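Local structure of hypothetical protein BVU_2266 (3TZG) at residues 82-87 / 119-124; 104-109 / 192-197; 134-139 / 174-179. The protein is of unknown function but forms a porin-like beta barrel probably related to bacterial outer-membrane barrel proteins. All blocks are in the same frame, centred on the assembly; numbering follows the deposited sequence.

Interaction 1: residues 82-87 / 119-124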
# COMPACT_ATOMS: atom_id res chain seq x y z
N CYS A 82 5.76 -9.97 10.93
CA CYS A 82 4.37 -10.14 10.53
C CYS A 82 3.95 -11.59 10.62
O CYS A 82 4.77 -12.48 10.82
CB CYS A 82 4.18 -9.63 9.11
SG CYS A 82 5.17 -10.50 7.87
N MSE A 83 2.65 -11.82 10.45
CA MSE A 83 2.03 -13.13 10.36
C MSE A 83 1.89 -13.43 8.90
O MSE A 83 1.48 -12.55 8.16
CB MSE A 83 0.68 -13.15 11.09
CG MSE A 83 0.79 -12.78 12.56
SE MSE A 83 1.99 -13.95 13.61
CE MSE A 83 1.24 -15.76 13.15
N LEU A 84 2.30 -14.61 8.46
CA LEU A 84 2.21 -14.91 7.04
C LEU A 84 1.44 -16.19 6.83
O LEU A 84 1.81 -17.24 7.36
CB LEU A 84 3.61 -15.00 6.39
CG LEU A 84 3.67 -15.16 4.86
CD1 LEU A 84 3.52 -13.84 4.18
CD2 LEU A 84 4.97 -15.75 4.44
N LYS A 85 0.35 -16.12 6.05
CA LYS A 85 -0.44 -17.30 5.69
C LYS A 85 0.26 -17.96 4.52
O LYS A 85 0.32 -17.35 3.44
CB LYS A 85 -1.91 -16.94 5.38
N VAL A 86 0.89 -19.13 4.74
CA VAL A 86 1.60 -19.81 3.65
C VAL A 86 0.59 -20.82 3.07
O VAL A 86 -0.27 -20.41 2.28
CB VAL A 86 2.99 -20.41 4.02
CG1 VAL A 86 3.72 -20.91 2.78
CG2 VAL A 86 3.87 -19.37 4.72
N GLY A 87 0.64 -22.09 3.48
CA GLY A 87 -0.29 -23.08 2.97
C GLY A 87 -1.65 -22.95 3.61
O GLY A 87 -2.42 -22.05 3.27
N ARG A 119 13.71 -20.55 8.39
CA ARG A 119 13.20 -21.28 7.23
C ARG A 119 12.61 -20.30 6.24
O ARG A 119 11.83 -19.44 6.63
CB ARG A 119 12.17 -22.32 7.70
CG ARG A 119 11.11 -22.80 6.71
CD ARG A 119 10.23 -23.86 7.36
NE ARG A 119 9.68 -23.41 8.65
CZ ARG A 119 8.42 -23.03 8.86
NH1 ARG A 119 7.52 -23.08 7.87
NH2 ARG A 119 8.03 -22.64 10.06
N PHE A 120 13.05 -20.40 4.98
CA PHE A 120 12.56 -19.56 3.89
C PHE A 120 11.10 -19.88 3.60
O PHE A 120 10.75 -21.05 3.41
CB PHE A 120 13.43 -19.74 2.64
CG PHE A 120 12.91 -18.96 1.46
CD1 PHE A 120 13.14 -17.58 1.35
CD2 PHE A 120 12.15 -19.58 0.47
CE1 PHE A 120 12.62 -16.86 0.28
CE2 PHE A 120 11.65 -18.85 -0.61
CZ PHE A 120 11.89 -17.50 -0.70
N LEU A 121 10.26 -18.86 3.51
CA LEU A 121 8.83 -19.06 3.30
C LEU A 121 8.31 -18.51 1.97
O LEU A 121 7.42 -19.13 1.37
CB LEU A 121 8.04 -18.37 4.44
CG LEU A 121 8.30 -18.83 5.88
CD1 LEU A 121 7.76 -17.82 6.86
CD2 LEU A 121 7.69 -20.16 6.15
N LYS A 122 8.79 -17.30 1.57
CA LYS A 122 8.27 -16.58 0.41
C LYS A 122 9.19 -15.46 -0.09
O LYS A 122 9.84 -14.77 0.70
CB LYS A 122 6.93 -15.94 0.84
CG LYS A 122 5.96 -15.60 -0.25
CD LYS A 122 4.70 -14.99 0.38
CE LYS A 122 3.76 -14.30 -0.59
NZ LYS A 122 3.21 -15.23 -1.62
N LYS A 123 9.21 -15.28 -1.42
CA LYS A 123 9.91 -14.19 -2.11
C LYS A 123 8.89 -13.42 -2.94
O LYS A 123 8.11 -14.04 -3.66
CB LYS A 123 11.07 -14.72 -2.97
CG LYS A 123 12.08 -13.66 -3.36
CD LYS A 123 13.14 -14.21 -4.28
CE LYS A 123 14.18 -13.14 -4.58
NZ LYS A 123 15.20 -13.58 -5.59
N VAL A 124 8.85 -12.10 -2.80
CA VAL A 124 7.95 -11.24 -3.59
C VAL A 124 8.80 -10.18 -4.29
O VAL A 124 9.66 -9.56 -3.65
CB VAL A 124 6.82 -10.59 -2.76
CG1 VAL A 124 5.83 -9.89 -3.67
CG2 VAL A 124 6.11 -11.63 -1.88
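Beside the Leu84–Leu121 contact, the ring of Phe120 packs against its own strand: one face receives the backbone N of Lys122, 3.8 Å above the plane and displaced toward the rim, while CB of Lys123 lies in plane at the ring edge. The flat end of Arg119 makes a cation-pi contact with Tyr91. The setting is the curled antiparallel wall of a beta barrel, in which strands 74-85 and 120-130 are not neighbours but are separated by strands 90-102 and 105-114, so their side chains meet across the curve of the barrel wall.

A classic beta bulge opposite Tyr112 shapes one side of the contact. Leu121 and Lys122 both face that one residue, and both consecutive side chains have their CB atoms directed at segment 82-87, where a regular strand would alternate. Leu84 exploits the pair. Its CD2 lies 4.0 Å from Leu121 CB and also reaches CB of Lys122, with the two leucine side chains sliding past each other in opposite directions. Its other branch, CD1, lies against the aliphatic shaft of the lysine, 4.1 Å from Lys122 CD. Val86, just beyond the strand end, crosses Leu121 at about a right angle.

Contact here is wholly apolar, burying 180 Å² over both sides, and the lysine takes part through its methylenes. Its chain runs extended from CG, which stands anti to the backbone N (chi1 -157°), and bends only at the last torsion (chi4 62°), where NZ forms a salt bridge with Glu145 of strand 136-145. Phe143 of that strand packs on the same lysine, and Tyr112 lies against Leu84. Val86 CG2 meets Leu121 CD2 at 4.2 Å.

Interaction 2: residues 104-109 / 192-197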
# COMPACT_ATOMS: atom_id res chain seq x y z
N ASP A 104 12.01 6.84 -12.74
CA ASP A 104 10.84 6.93 -11.86
C ASP A 104 10.52 5.53 -11.27
O ASP A 104 10.11 5.47 -10.11
CB ASP A 104 9.62 7.52 -12.61
CG ASP A 104 9.32 8.99 -12.34
OD1 ASP A 104 9.71 9.48 -11.25
OD2 ASP A 104 8.60 9.62 -13.17
N THR A 105 10.74 4.42 -12.09
CA THR A 105 10.52 2.98 -11.80
C THR A 105 11.06 2.57 -10.43
O THR A 105 12.18 2.95 -10.07
CB THR A 105 11.16 2.13 -12.87
OG1 THR A 105 10.83 2.69 -14.15
CG2 THR A 105 10.77 0.65 -12.78
N ILE A 106 10.24 1.80 -9.66
CA ILE A 106 10.54 1.32 -8.31
C ILE A 106 10.52 -0.18 -8.29
O ILE A 106 9.54 -0.81 -8.67
CB ILE A 106 9.56 1.88 -7.24
CG1 ILE A 106 9.42 3.41 -7.31
CG2 ILE A 106 9.95 1.43 -5.82
CD1 ILE A 106 8.28 3.96 -6.49
N PHE A 107 11.62 -0.76 -7.80
CA PHE A 107 11.80 -2.19 -7.59
C PHE A 107 11.67 -2.46 -6.12
O PHE A 107 12.36 -1.82 -5.32
CB PHE A 107 13.17 -2.67 -8.13
CG PHE A 107 13.34 -2.48 -9.61
CD1 PHE A 107 13.80 -1.28 -10.13
CD2 PHE A 107 12.98 -3.49 -10.50
CE1 PHE A 107 13.91 -1.10 -11.51
CE2 PHE A 107 13.06 -3.30 -11.88
CZ PHE A 107 13.54 -2.10 -12.38
N ILE A 108 10.73 -3.35 -5.75
CA ILE A 108 10.55 -3.76 -4.35
C ILE A 108 10.83 -5.26 -4.29
O ILE A 108 10.19 -6.04 -4.99
CB ILE A 108 9.15 -3.35 -3.79
CG1 ILE A 108 8.90 -1.83 -3.94
CG2 ILE A 108 9.02 -3.79 -2.33
CD1 ILE A 108 7.60 -1.30 -3.49
N ASN A 109 11.80 -5.65 -3.49
CA ASN A 109 12.14 -7.08 -3.35
C ASN A 109 12.10 -7.45 -1.89
O ASN A 109 12.80 -6.82 -1.09
CB ASN A 109 13.49 -7.41 -3.98
CG ASN A 109 13.58 -7.01 -5.43
OD1 ASN A 109 13.15 -7.74 -6.32
ND2 ASN A 109 14.10 -5.82 -5.71
N GLY A 192 8.75 6.64 -0.86
CA GLY A 192 9.45 6.51 -2.14
C GLY A 192 9.69 7.87 -2.78
O GLY A 192 10.36 7.95 -3.82
N GLN A 193 9.11 8.95 -2.17
CA GLN A 193 9.21 10.36 -2.59
C GLN A 193 8.78 10.46 -4.08
O GLN A 193 9.48 11.01 -4.93
CB GLN A 193 10.63 10.86 -2.33
CG GLN A 193 10.82 12.34 -2.15
CD GLN A 193 12.29 12.65 -1.92
OE1 GLN A 193 13.20 12.19 -2.66
NE2 GLN A 193 12.58 13.43 -0.89
N LEU A 194 7.59 9.92 -4.38
CA LEU A 194 6.94 9.89 -5.68
C LEU A 194 6.64 11.28 -6.23
O LEU A 194 6.14 12.16 -5.51
CB LEU A 194 5.63 9.10 -5.58
CG LEU A 194 5.66 7.57 -5.68
CD1 LEU A 194 6.70 6.92 -4.77
CD2 LEU A 194 4.28 7.02 -5.41
N ARG A 195 6.94 11.46 -7.52
CA ARG A 195 6.78 12.68 -8.32
C ARG A 195 5.28 13.13 -8.37
O ARG A 195 5.03 14.34 -8.30
CB ARG A 195 7.35 12.39 -9.73
CG ARG A 195 7.31 13.53 -10.74
CD ARG A 195 8.12 13.23 -12.01
NE ARG A 195 9.46 13.82 -11.99
CZ ARG A 195 10.57 13.16 -11.64
NH1 ARG A 195 10.51 11.88 -11.30
NH2 ARG A 195 11.74 13.78 -11.65
N ASN A 196 4.30 12.19 -8.44
CA ASN A 196 2.87 12.53 -8.54
C ASN A 196 2.07 11.84 -7.44
O ASN A 196 1.75 10.67 -7.52
CB ASN A 196 2.32 12.15 -9.92
CG ASN A 196 0.91 12.57 -10.23
OD1 ASN A 196 -0.01 12.54 -9.41
ND2 ASN A 196 0.68 12.88 -11.49
N ARG A 197 1.66 12.63 -6.46
CA ARG A 197 0.89 12.22 -5.29
C ARG A 197 -0.56 12.87 -5.38
O ARG A 197 -1.23 13.07 -4.36
CB ARG A 197 1.70 12.70 -4.06
CG ARG A 197 1.36 12.06 -2.73
CD ARG A 197 2.30 12.48 -1.60
NE ARG A 197 2.38 13.93 -1.37
CZ ARG A 197 1.44 14.65 -0.76
NH1 ARG A 197 0.29 14.08 -0.37
NH2 ARG A 197 1.61 15.96 -0.57
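The loop between helix 181-188 and strand 199-208 meets the barrel wall here, with Arg195 and Leu194 reaching Asp104 and Ile106 where strand 105-114 sets out. The polar half is a salt bridge. Asp104 OD1 lies at the edge of the Arg195 guanidinium, near its plane, 2.5 Å from NH1. The hydrogen bond within this pair is weak, because the N-H...O angle is only 116°, and the carboxylate and guanidinium planes are turned 61° apart instead of lying flat against each other. NH1 alone of the guanidinium nitrogens makes the bond, whose exact length is doubtful at this resolution; the second oxygen, OD2, is 3.5 Å from Arg195 NH1 and 3.8 Å from Arg195 CD. The arginine chain starts out extended and bends at chi3 (-98°), which turns NH1 back toward Asp104 OD1. Arg195 is exposed and also touches a neighbouring molecule in the crystal, which may influence its pose. Replacing Asp104 with an alanine would probably leave the guanidinium without its charged mate and its head freer to turn.

Deeper in, the contact becomes apolar. The side chains of Ile106 and Leu194 cross at about a right angle and meet through their terminal methyls, Ile106 CD1 and Leu194 CD1, 3.8 Å apart.

Ile106 is buried, packed as well against Tyr101 of strand 90-102, Phe130 of strand 120-130 and Tyr186 of helix 181-188. On the loop side, the backbone N of Leu194 is bonded to Asn190 OD1, and Asn196 ND2 to the carbonyl of Leu133, so the segment is tied both to the start of its own loop, just after the helix, and to the turn preceding strand 136-145.

Interaction 3: residues 134-139 / 174-179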
# COMPACT_ATOMS: atom_id res chain seq x y z
N GLY A 134 4.12 11.07 -14.00
CA GLY A 134 4.37 10.50 -12.68
C GLY A 134 3.30 9.56 -12.16
O GLY A 134 3.39 9.10 -11.02
N ARG A 135 2.29 9.28 -12.99
CA ARG A 135 1.17 8.39 -12.66
C ARG A 135 1.60 6.94 -12.72
O ARG A 135 2.28 6.56 -13.67
CB ARG A 135 -0.02 8.62 -13.60
CG ARG A 135 -0.65 9.99 -13.41
CD ARG A 135 -1.76 10.23 -14.39
NE ARG A 135 -1.29 10.24 -15.77
CZ ARG A 135 -2.03 10.61 -16.81
NH1 ARG A 135 -3.26 11.05 -16.62
NH2 ARG A 135 -1.52 10.58 -18.03
N LEU A 136 1.19 6.11 -11.73
CA LEU A 136 1.51 4.67 -11.73
C LEU A 136 0.68 3.97 -12.81
O LEU A 136 -0.55 3.94 -12.72
CB LEU A 136 1.26 4.07 -10.33
CG LEU A 136 1.47 2.58 -10.19
CD1 LEU A 136 2.91 2.21 -10.48
CD2 LEU A 136 1.07 2.12 -8.84
N LYS A 137 1.35 3.46 -13.86
CA LYS A 137 0.65 2.87 -15.01
C LYS A 137 0.56 1.37 -14.92
O LYS A 137 -0.48 0.81 -15.31
CB LYS A 137 1.32 3.27 -16.33
CG LYS A 137 0.74 4.61 -16.86
CD LYS A 137 -0.73 4.50 -17.42
CE LYS A 137 -1.36 5.79 -17.86
NZ LYS A 137 -0.59 6.49 -18.94
N GLU A 138 1.61 0.71 -14.42
CA GLU A 138 1.67 -0.76 -14.33
C GLU A 138 2.45 -1.23 -13.14
O GLU A 138 3.43 -0.59 -12.74
CB GLU A 138 2.30 -1.38 -15.57
CG GLU A 138 1.60 -1.14 -16.88
CD GLU A 138 2.41 -1.59 -18.07
OE1 GLU A 138 3.40 -2.33 -17.90
OE2 GLU A 138 2.00 -1.23 -19.20
N VAL A 139 2.03 -2.36 -12.60
CA VAL A 139 2.68 -3.04 -11.48
C VAL A 139 2.85 -4.51 -11.86
O VAL A 139 1.88 -5.16 -12.23
CB VAL A 139 1.96 -2.90 -10.12
CG1 VAL A 139 2.80 -3.53 -8.99
CG2 VAL A 139 1.60 -1.44 -9.81
N TYR A 174 -4.75 3.22 -1.08
CA TYR A 174 -5.99 2.53 -0.78
C TYR A 174 -6.50 1.75 -1.99
O TYR A 174 -7.42 0.95 -1.80
CB TYR A 174 -7.06 3.51 -0.27
CG TYR A 174 -6.79 4.01 1.14
CD1 TYR A 174 -6.96 3.16 2.24
CD2 TYR A 174 -6.34 5.30 1.38
CE1 TYR A 174 -6.65 3.59 3.53
CE2 TYR A 174 -6.03 5.73 2.67
CZ TYR A 174 -6.19 4.87 3.74
OH TYR A 174 -5.94 5.29 5.04
N VAL A 175 -5.90 1.92 -3.20
CA VAL A 175 -6.35 1.19 -4.41
C VAL A 175 -5.21 0.45 -5.18
O VAL A 175 -5.51 -0.46 -5.96
CB VAL A 175 -7.06 2.12 -5.41
CG1 VAL A 175 -8.34 2.70 -4.82
CG2 VAL A 175 -6.15 3.23 -5.94
N ILE A 176 -3.94 0.85 -5.01
CA ILE A 176 -2.87 0.20 -5.81
C ILE A 176 -2.45 -1.14 -5.17
O ILE A 176 -2.88 -1.49 -4.06
CB ILE A 176 -1.65 1.10 -6.09
CG1 ILE A 176 -0.82 1.36 -4.82
CG2 ILE A 176 -2.15 2.39 -6.79
CD1 ILE A 176 0.37 2.21 -4.97
N ASP A 177 -1.68 -1.92 -5.99
CA ASP A 177 -1.16 -3.27 -5.78
C ASP A 177 0.12 -3.26 -5.01
O ASP A 177 1.11 -2.75 -5.53
CB ASP A 177 -0.91 -3.89 -7.17
CG ASP A 177 -1.19 -5.36 -7.29
OD1 ASP A 177 -2.35 -5.72 -7.58
OD2 ASP A 177 -0.24 -6.15 -7.18
N TYR A 178 0.14 -3.83 -3.81
CA TYR A 178 1.35 -3.91 -2.97
C TYR A 178 1.34 -5.23 -2.15
O TYR A 178 0.30 -5.89 -2.02
CB TYR A 178 1.49 -2.68 -2.05
CG TYR A 178 0.28 -2.47 -1.17
CD1 TYR A 178 0.10 -3.22 -0.01
CD2 TYR A 178 -0.70 -1.55 -1.52
CE1 TYR A 178 -1.07 -3.11 0.74
CE2 TYR A 178 -1.85 -1.40 -0.74
CZ TYR A 178 -2.02 -2.18 0.39
OH TYR A 178 -3.15 -2.04 1.18
N ASP A 179 2.50 -5.61 -1.60
CA ASP A 179 2.58 -6.82 -0.80
C ASP A 179 2.80 -6.44 0.69
O ASP A 179 3.87 -5.97 1.06
CB ASP A 179 3.69 -7.73 -1.35
CG ASP A 179 4.14 -8.81 -0.39
OD1 ASP A 179 3.30 -9.67 -0.02
OD2 ASP A 179 5.32 -8.75 0.05
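Leu136 holds CG anti to its backbone nitrogen (chi1 176°) and thereby carries CD2 out to Ile176, whose own CG1 takes the crowded position between backbone N and carbonyl carbon (chi1 70°). With CG1 placed there, CG2 and the extended CD1 of the isoleucine both lie within reach of the same leucine methyl: Leu136 CD2 is 3.8 Å from Ile176 CG2 and 3.9 Å from Ile176 CD1. CB of the isoleucine is scarcely farther, so one methyl rests in the fork of a branched side chain, the two chains crossing obliquely.

The second point of contact pairs Val139 with the carbonyl oxygen and CB of Asp177. Val139 CG1 packs on that oxygen at 3.9 Å and lies 4.1 Å from Asp177 CB. The same oxygen also accepts a hydrogen bond from the Tyr128 hydroxyl, while the backbone N of Asp177 is bonded to Tyr157 OH, so two tyrosines of the wall hold the peptide groups on either side of the Asp177 CA.

Between the two apolar residues the strand carries a classic beta bulge: Lys137 and Glu138 both face Val129. The extra residue shifts the alternation, and Leu136 and Val139, three positions apart, both direct their CB atoms at segment 174-179. This segment has no regular strand; it belongs to the loop leading into helix 181-188 and packs against the barrel wall.

Around this buried contact, Phe130 and Tyr157 lie against Leu136, and Phe187 of the helix lies against Ile176. The side chains of the bulge find partners elsewhere, Lys137 NZ in a salt bridge with Asp131 and Glu138 OE1 in a hydrogen bond with His154 NE2.

All three contacts involve the run of consecutive antiparallel strands from 74-85 to 136-145. Interaction 1 joins two parts of the wall to each other, whereas interactions 2 and 3 dock onto it the loops that follow and precede helix 181-188. Those two lie close, their centres about 10 Å apart, and touch where Asn196 CB packs 3.4 Å from Gly134 O; along the chain, interaction 3 is nested inside the loop closed by interaction 2. Interaction 1 is remote, its centre about 25 Å from that of interaction 2 and 22 Å from that of interaction 3, yet Val124 CG2 packs 3.6 Å from Asp179 OD2, linking it to the latter.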